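Local coordinates for BH2602 protein (Bacillus halodurans, PDB 3NWZ) that probably hydrolyses acyl-CoA thioesters and binds coenzyme A, at residues G105-Y117 with E152-L164. Sequence-based numbering, arbitrary orientation.
Sequences GQSAVTSELNIHY and ETVAMGTGSFFVL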
loop_
_atom_site.group_PDB
_atom_site.type_symbol
_atom_site.label_atom_id
_atom_site.label_comp_id
_atom_site.label_asym_id
_atom_site.label_seq_id
_atom_site.Cartn_x
_atom_site.Cartn_y
_atom_site.Cartn_z
ATOM N N GLY A 105 -17.935 14.529 -18.739
ATOM C CA GLY A 105 -18.515 13.217 -18.974
ATOM C C GLY A 105 -17.638 12.068 -18.506
ATOM O O GLY A 105 -17.580 11.022 -19.152
ATOM N N GLN A 106 -16.954 12.269 -17.383
ATOM C CA GLN A 106 -16.079 11.256 -16.805
ATOM C C GLN A 106 -16.045 11.393 -15.290
ATOM O O GLN A 106 -16.338 12.455 -14.746
ATOM C CB GLN A 106 -14.659 11.381 -17.366
ATOM C CG GLN A 106 -14.486 10.801 -18.766
ATOM C CD GLN A 106 -13.038 10.840 -19.265
ATOM O OE1 GLN A 106 -12.119 10.349 -18.603
ATOM N NE2 GLN A 106 -12.838 11.418 -20.444
ATOM N N SER A 107 -15.695 10.306 -14.614
ATOM C CA SER A 107 -15.617 10.277 -13.153
ATOM C C SER A 107 -14.580 9.234 -12.761
ATOM O O SER A 107 -14.112 8.480 -13.615
ATOM C CB SER A 107 -16.972 9.897 -12.564
ATOM O OG SER A 107 -17.391 8.633 -13.052
ATOM N N ALA A 108 -14.228 9.178 -11.480
ATOM C CA ALA A 108 -13.226 8.218 -11.023
ATOM C C ALA A 108 -13.555 7.658 -9.646
ATOM O O ALA A 108 -14.121 8.354 -8.806
ATOM C CB ALA A 108 -11.854 8.881 -11.000
ATOM N N VAL A 109 -13.185 6.401 -9.412
ATOM C CA VAL A 109 -13.453 5.769 -8.135
ATOM C C VAL A 109 -12.202 5.137 -7.519
ATOM O O VAL A 109 -11.401 4.498 -8.202
ATOM C CB VAL A 109 -14.542 4.709 -8.298
ATOM C CG1 VAL A 109 -15.776 5.347 -8.922
ATOM C CG2 VAL A 109 -14.039 3.573 -9.182
ATOM N N THR A 110 -12.038 5.335 -6.217
ATOM C CA THR A 110 -10.905 4.795 -5.485
ATOM C C THR A 110 -10.700 3.294 -5.711
ATOM O O THR A 110 -11.494 2.456 -5.260
ATOM C CB THR A 110 -11.074 5.047 -3.987
ATOM O OG1 THR A 110 -11.099 6.461 -3.745
ATOM C CG2 THR A 110 -9.944 4.414 -3.209
ATOM N N SER A 111 -9.615 2.964 -6.405
ATOM C CA SER A 111 -9.267 1.585 -6.718
ATOM C C SER A 111 -8.339 1.028 -5.632
ATOM O O SER A 111 -8.672 0.064 -4.931
ATOM C CB SER A 111 -8.589 1.549 -8.092
ATOM O OG SER A 111 -8.056 0.280 -8.389
ATOM N N GLU A 112 -7.166 1.634 -5.505
ATOM C CA GLU A 112 -6.194 1.227 -4.505
ATOM C C GLU A 112 -5.965 2.404 -3.571
ATOM O O GLU A 112 -6.237 3.553 -3.923
ATOM C CB GLU A 112 -4.879 0.817 -5.163
ATOM C CG GLU A 112 -4.872 -0.590 -5.731
ATOM C CD GLU A 112 -5.849 -0.770 -6.869
ATOM O OE1 GLU A 112 -5.514 -0.385 -8.010
ATOM O OE2 GLU A 112 -6.958 -1.291 -6.617
ATOM N N LEU A 113 -5.496 2.106 -2.365
ATOM C CA LEU A 113 -5.219 3.126 -1.365
ATOM C C LEU A 113 -4.092 2.569 -0.521
ATOM O O LEU A 113 -4.124 1.401 -0.145
ATOM C CB LEU A 113 -6.458 3.381 -0.502
ATOM C CG LEU A 113 -6.355 4.537 0.504
ATOM C CD1 LEU A 113 -5.987 5.853 -0.211
ATOM C CD2 LEU A 113 -7.685 4.682 1.220
ATOM N N ASN A 114 -3.085 3.389 -0.250
ATOM C CA ASN A 114 -1.930 2.968 0.545
ATOM C C ASN A 114 -1.588 4.127 1.442
ATOM O O ASN A 114 -1.578 5.276 1.016
ATOM C CB ASN A 114 -0.736 2.659 -0.342
ATOM C CG ASN A 114 0.277 1.743 0.340
ATOM O OD1 ASN A 114 0.731 1.991 1.469
ATOM N ND2 ASN A 114 0.641 0.673 -0.354
ATOM N N ILE A 115 -1.311 3.825 2.700
ATOM C CA ILE A 115 -1.033 4.858 3.676
ATOM C C ILE A 115 0.025 4.397 4.686
ATOM O O ILE A 115 0.077 3.232 5.071
ATOM C CB ILE A 115 -2.331 5.238 4.409
ATOM C CG1 ILE A 115 -3.508 5.199 3.434
ATOM C CG2 ILE A 115 -2.223 6.651 4.968
ATOM C CD1 ILE A 115 -4.878 5.277 4.094
ATOM N N HIS A 116 0.881 5.331 5.080
ATOM C CA HIS A 116 1.942 5.077 6.041
ATOM C C HIS A 116 1.705 6.079 7.145
ATOM O O HIS A 116 1.699 7.282 6.902
ATOM C CB HIS A 116 3.319 5.293 5.387
ATOM C CG HIS A 116 3.636 4.284 4.332
ATOM N ND1 HIS A 116 4.569 3.289 4.513
ATOM C CD2 HIS A 116 3.070 4.050 3.124
ATOM C CE1 HIS A 116 4.560 2.481 3.467
ATOM N NE2 HIS A 116 3.658 2.921 2.610
ATOM N N TYR A 117 1.460 5.586 8.347
ATOM C CA TYR A 117 1.206 6.462 9.473
ATOM C C TYR A 117 2.534 6.880 10.049
ATOM O O TYR A 117 3.413 6.056 10.255
ATOM C CB TYR A 117 0.357 5.739 10.507
ATOM C CG TYR A 117 -1.054 5.552 10.028
ATOM C CD1 TYR A 117 -2.001 6.567 10.175
ATOM C CD2 TYR A 117 -1.427 4.385 9.364
ATOM C CE1 TYR A 117 -3.299 6.429 9.663
ATOM C CE2 TYR A 117 -2.711 4.237 8.852
ATOM C CZ TYR A 117 -3.639 5.263 9.003
ATOM O OH TYR A 117 -4.892 5.112 8.472
ATOM N N GLU A 152 3.641 19.324 10.739
ATOM C CA GLU A 152 4.152 17.980 10.993
ATOM C C GLU A 152 3.376 17.009 10.128
ATOM O O GLU A 152 2.174 17.167 9.959
ATOM C CB GLU A 152 3.976 17.615 12.458
ATOM C CG GLU A 152 5.015 18.233 13.376
ATOM C CD GLU A 152 4.394 18.862 14.609
ATOM O OE1 GLU A 152 5.158 19.298 15.496
ATOM O OE2 GLU A 152 3.142 18.926 14.686
ATOM N N THR A 153 4.057 16.012 9.578
ATOM C CA THR A 153 3.403 15.029 8.714
ATOM C C THR A 153 2.742 13.891 9.503
ATOM O O THR A 153 3.423 13.018 10.045
ATOM C CB THR A 153 4.404 14.408 7.688
ATOM O OG1 THR A 153 4.873 15.419 6.777
ATOM C CG2 THR A 153 3.723 13.291 6.890
ATOM N N VAL A 154 1.412 13.915 9.561
ATOM C CA VAL A 154 0.639 12.894 10.252
ATOM C C VAL A 154 0.704 11.592 9.469
ATOM O O VAL A 154 0.867 10.514 10.044
ATOM C CB VAL A 154 -0.840 13.317 10.385
ATOM C CG1 VAL A 154 -1.676 12.179 10.995
ATOM C CG2 VAL A 154 -0.935 14.574 11.221
ATOM N N ALA A 155 0.582 11.688 8.152
ATOM C CA ALA A 155 0.643 10.493 7.330
ATOM C C ALA A 155 0.949 10.783 5.881
ATOM O O ALA A 155 0.750 11.887 5.386
ATOM C CB ALA A 155 -0.656 9.727 7.427
HETATM N N MSE A 156 1.424 9.753 5.195
HETATM C CA MSE A 156 1.771 9.849 3.782
HETATM C C MSE A 156 1.170 8.599 3.111
HETATM O O MSE A 156 1.074 7.549 3.755
HETATM C CB MSE A 156 3.294 9.879 3.684
HETATM C CG MSE A 156 3.860 10.376 2.391
HETATM SE SE MSE A 156 4.292 8.942 1.206
HETATM C CE MSE A 156 3.374 9.650 -0.363
ATOM N N GLY A 157 0.734 8.724 1.854
ATOM C CA GLY A 157 0.170 7.595 1.132
ATOM C C GLY A 157 -0.084 7.812 -0.364
ATOM O O GLY A 157 -0.001 8.928 -0.864
ATOM N N THR A 158 -0.388 6.736 -1.087
ATOM C CA THR A 158 -0.679 6.829 -2.514
ATOM C C THR A 158 -2.044 6.190 -2.790
ATOM O O THR A 158 -2.567 5.422 -1.982
ATOM C CB THR A 158 0.417 6.112 -3.389
ATOM O OG1 THR A 158 0.469 4.718 -3.051
ATOM C CG2 THR A 158 1.834 6.727 -3.119
ATOM N N GLY A 159 -2.629 6.532 -3.931
ATOM C CA GLY A 159 -3.921 5.980 -4.297
ATOM C C GLY A 159 -4.146 5.919 -5.795
ATOM O O GLY A 159 -3.929 6.892 -6.509
ATOM N N SER A 160 -4.568 4.758 -6.281
ATOM C CA SER A 160 -4.858 4.592 -7.705
ATOM C C SER A 160 -6.376 4.651 -7.877
ATOM O O SER A 160 -7.106 4.048 -7.089
ATOM C CB SER A 160 -4.313 3.257 -8.209
ATOM O OG SER A 160 -4.653 3.057 -9.566
ATOM N N PHE A 161 -6.842 5.390 -8.890
ATOM C CA PHE A 161 -8.273 5.562 -9.146
ATOM C C PHE A 161 -8.711 5.080 -10.515
ATOM O O PHE A 161 -8.045 5.316 -11.524
ATOM C CB PHE A 161 -8.667 7.028 -9.005
ATOM C CG PHE A 161 -8.579 7.548 -7.603
ATOM C CD1 PHE A 161 -9.697 8.077 -6.977
ATOM C CD2 PHE A 161 -7.377 7.507 -6.903
ATOM C CE1 PHE A 161 -9.616 8.555 -5.680
ATOM C CE2 PHE A 161 -7.287 7.983 -5.596
ATOM C CZ PHE A 161 -8.401 8.506 -4.984
ATOM N N PHE A 162 -9.858 4.419 -10.542
ATOM C CA PHE A 162 -10.389 3.899 -11.781
ATOM C C PHE A 162 -11.313 4.925 -12.420
ATOM O O PHE A 162 -12.214 5.473 -11.768
ATOM C CB PHE A 162 -11.142 2.594 -11.535
ATOM C CG PHE A 162 -11.201 1.717 -12.735
ATOM C CD1 PHE A 162 -10.114 0.922 -13.078
ATOM C CD2 PHE A 162 -12.307 1.747 -13.581
ATOM C CE1 PHE A 162 -10.125 0.173 -14.250
ATOM C CE2 PHE A 162 -12.329 1.002 -14.758
ATOM C CZ PHE A 162 -11.237 0.216 -15.093
ATOM N N VAL A 163 -11.067 5.177 -13.703
ATOM C CA VAL A 163 -11.822 6.136 -14.497
ATOM C C VAL A 163 -13.112 5.548 -15.070
ATOM O O VAL A 163 -13.121 4.419 -15.567
ATOM C CB VAL A 163 -10.965 6.646 -15.672
ATOM C CG1 VAL A 163 -11.741 7.675 -16.479
ATOM C CG2 VAL A 163 -9.669 7.224 -15.150
ATOM N N LEU A 164 -14.189 6.329 -15.013
ATOM C CA LEU A 164 -15.490 5.907 -15.537
ATOM C C LEU A 164 -15.902 6.746 -16.753
ATOM O O LEU A 164 -16.459 6.231 -17.728
ATOM C CB LEU A 164 -16.565 6.032 -14.452
ATOM C CG LEU A 164 -16.288 5.352 -13.109
ATOM C CD1 LEU A 164 -17.503 5.511 -12.222
ATOM C CD2 LEU A 164 -15.971 3.888 -13.308
#
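Thr110 lies against the Phe161 ring in the tightly packed part of this antiparallel strand pair: its CA stands 4.1 Å from the ring centroid and 23° off the normal, a CH-pi contact over one face. With CG of Phe161 anti to its own carbonyl carbon (chi1 -68°), the ring runs alongside the Thr110 side chain, whose OG1 is hydrogen-bonded to Asp91. Met94 and Val98 of helix 83-100 also touch the ring, so replacing Phe161 with an alanine would probably leave a gap between sheet and helix and deprive Thr110 CA of its aromatic partner. Just beyond, a classic beta bulge breaks the regular pairing: Ser111 N (2.8 Å) and Glu112 N (2.9 Å) both donate to Ser160 O, the first in the carbonyl plane, the second tilted 21° from it. Past the bulge, His116 N to Met156 O (2.6 Å) and Met156 N to His116 O (3.0 Å) close a hydrogen-bonded pair. Helix 83-100 against this antiparallel sheet is the hotdog arrangement, and residues 112-116 pair with a strand of the second subunit, continuing the sheet across the interface. Gly157 faces Ile115 in a non-hydrogen-bonded pair, CA atoms 3.9 Å apart. At the solvent side, where Ser107 and Val109 run beside Leu164, the contact is still broad but its outer side chains, Val109 and Leu164, are exposed: Leu164 N donates to Ser107 O, while Leu164 CD1 meets Val109 CG1 (3.7 Å) with the two side chains roughly perpendicular. Near this end Gln106 lies beside Lys137, one of the residues seen binding CoA.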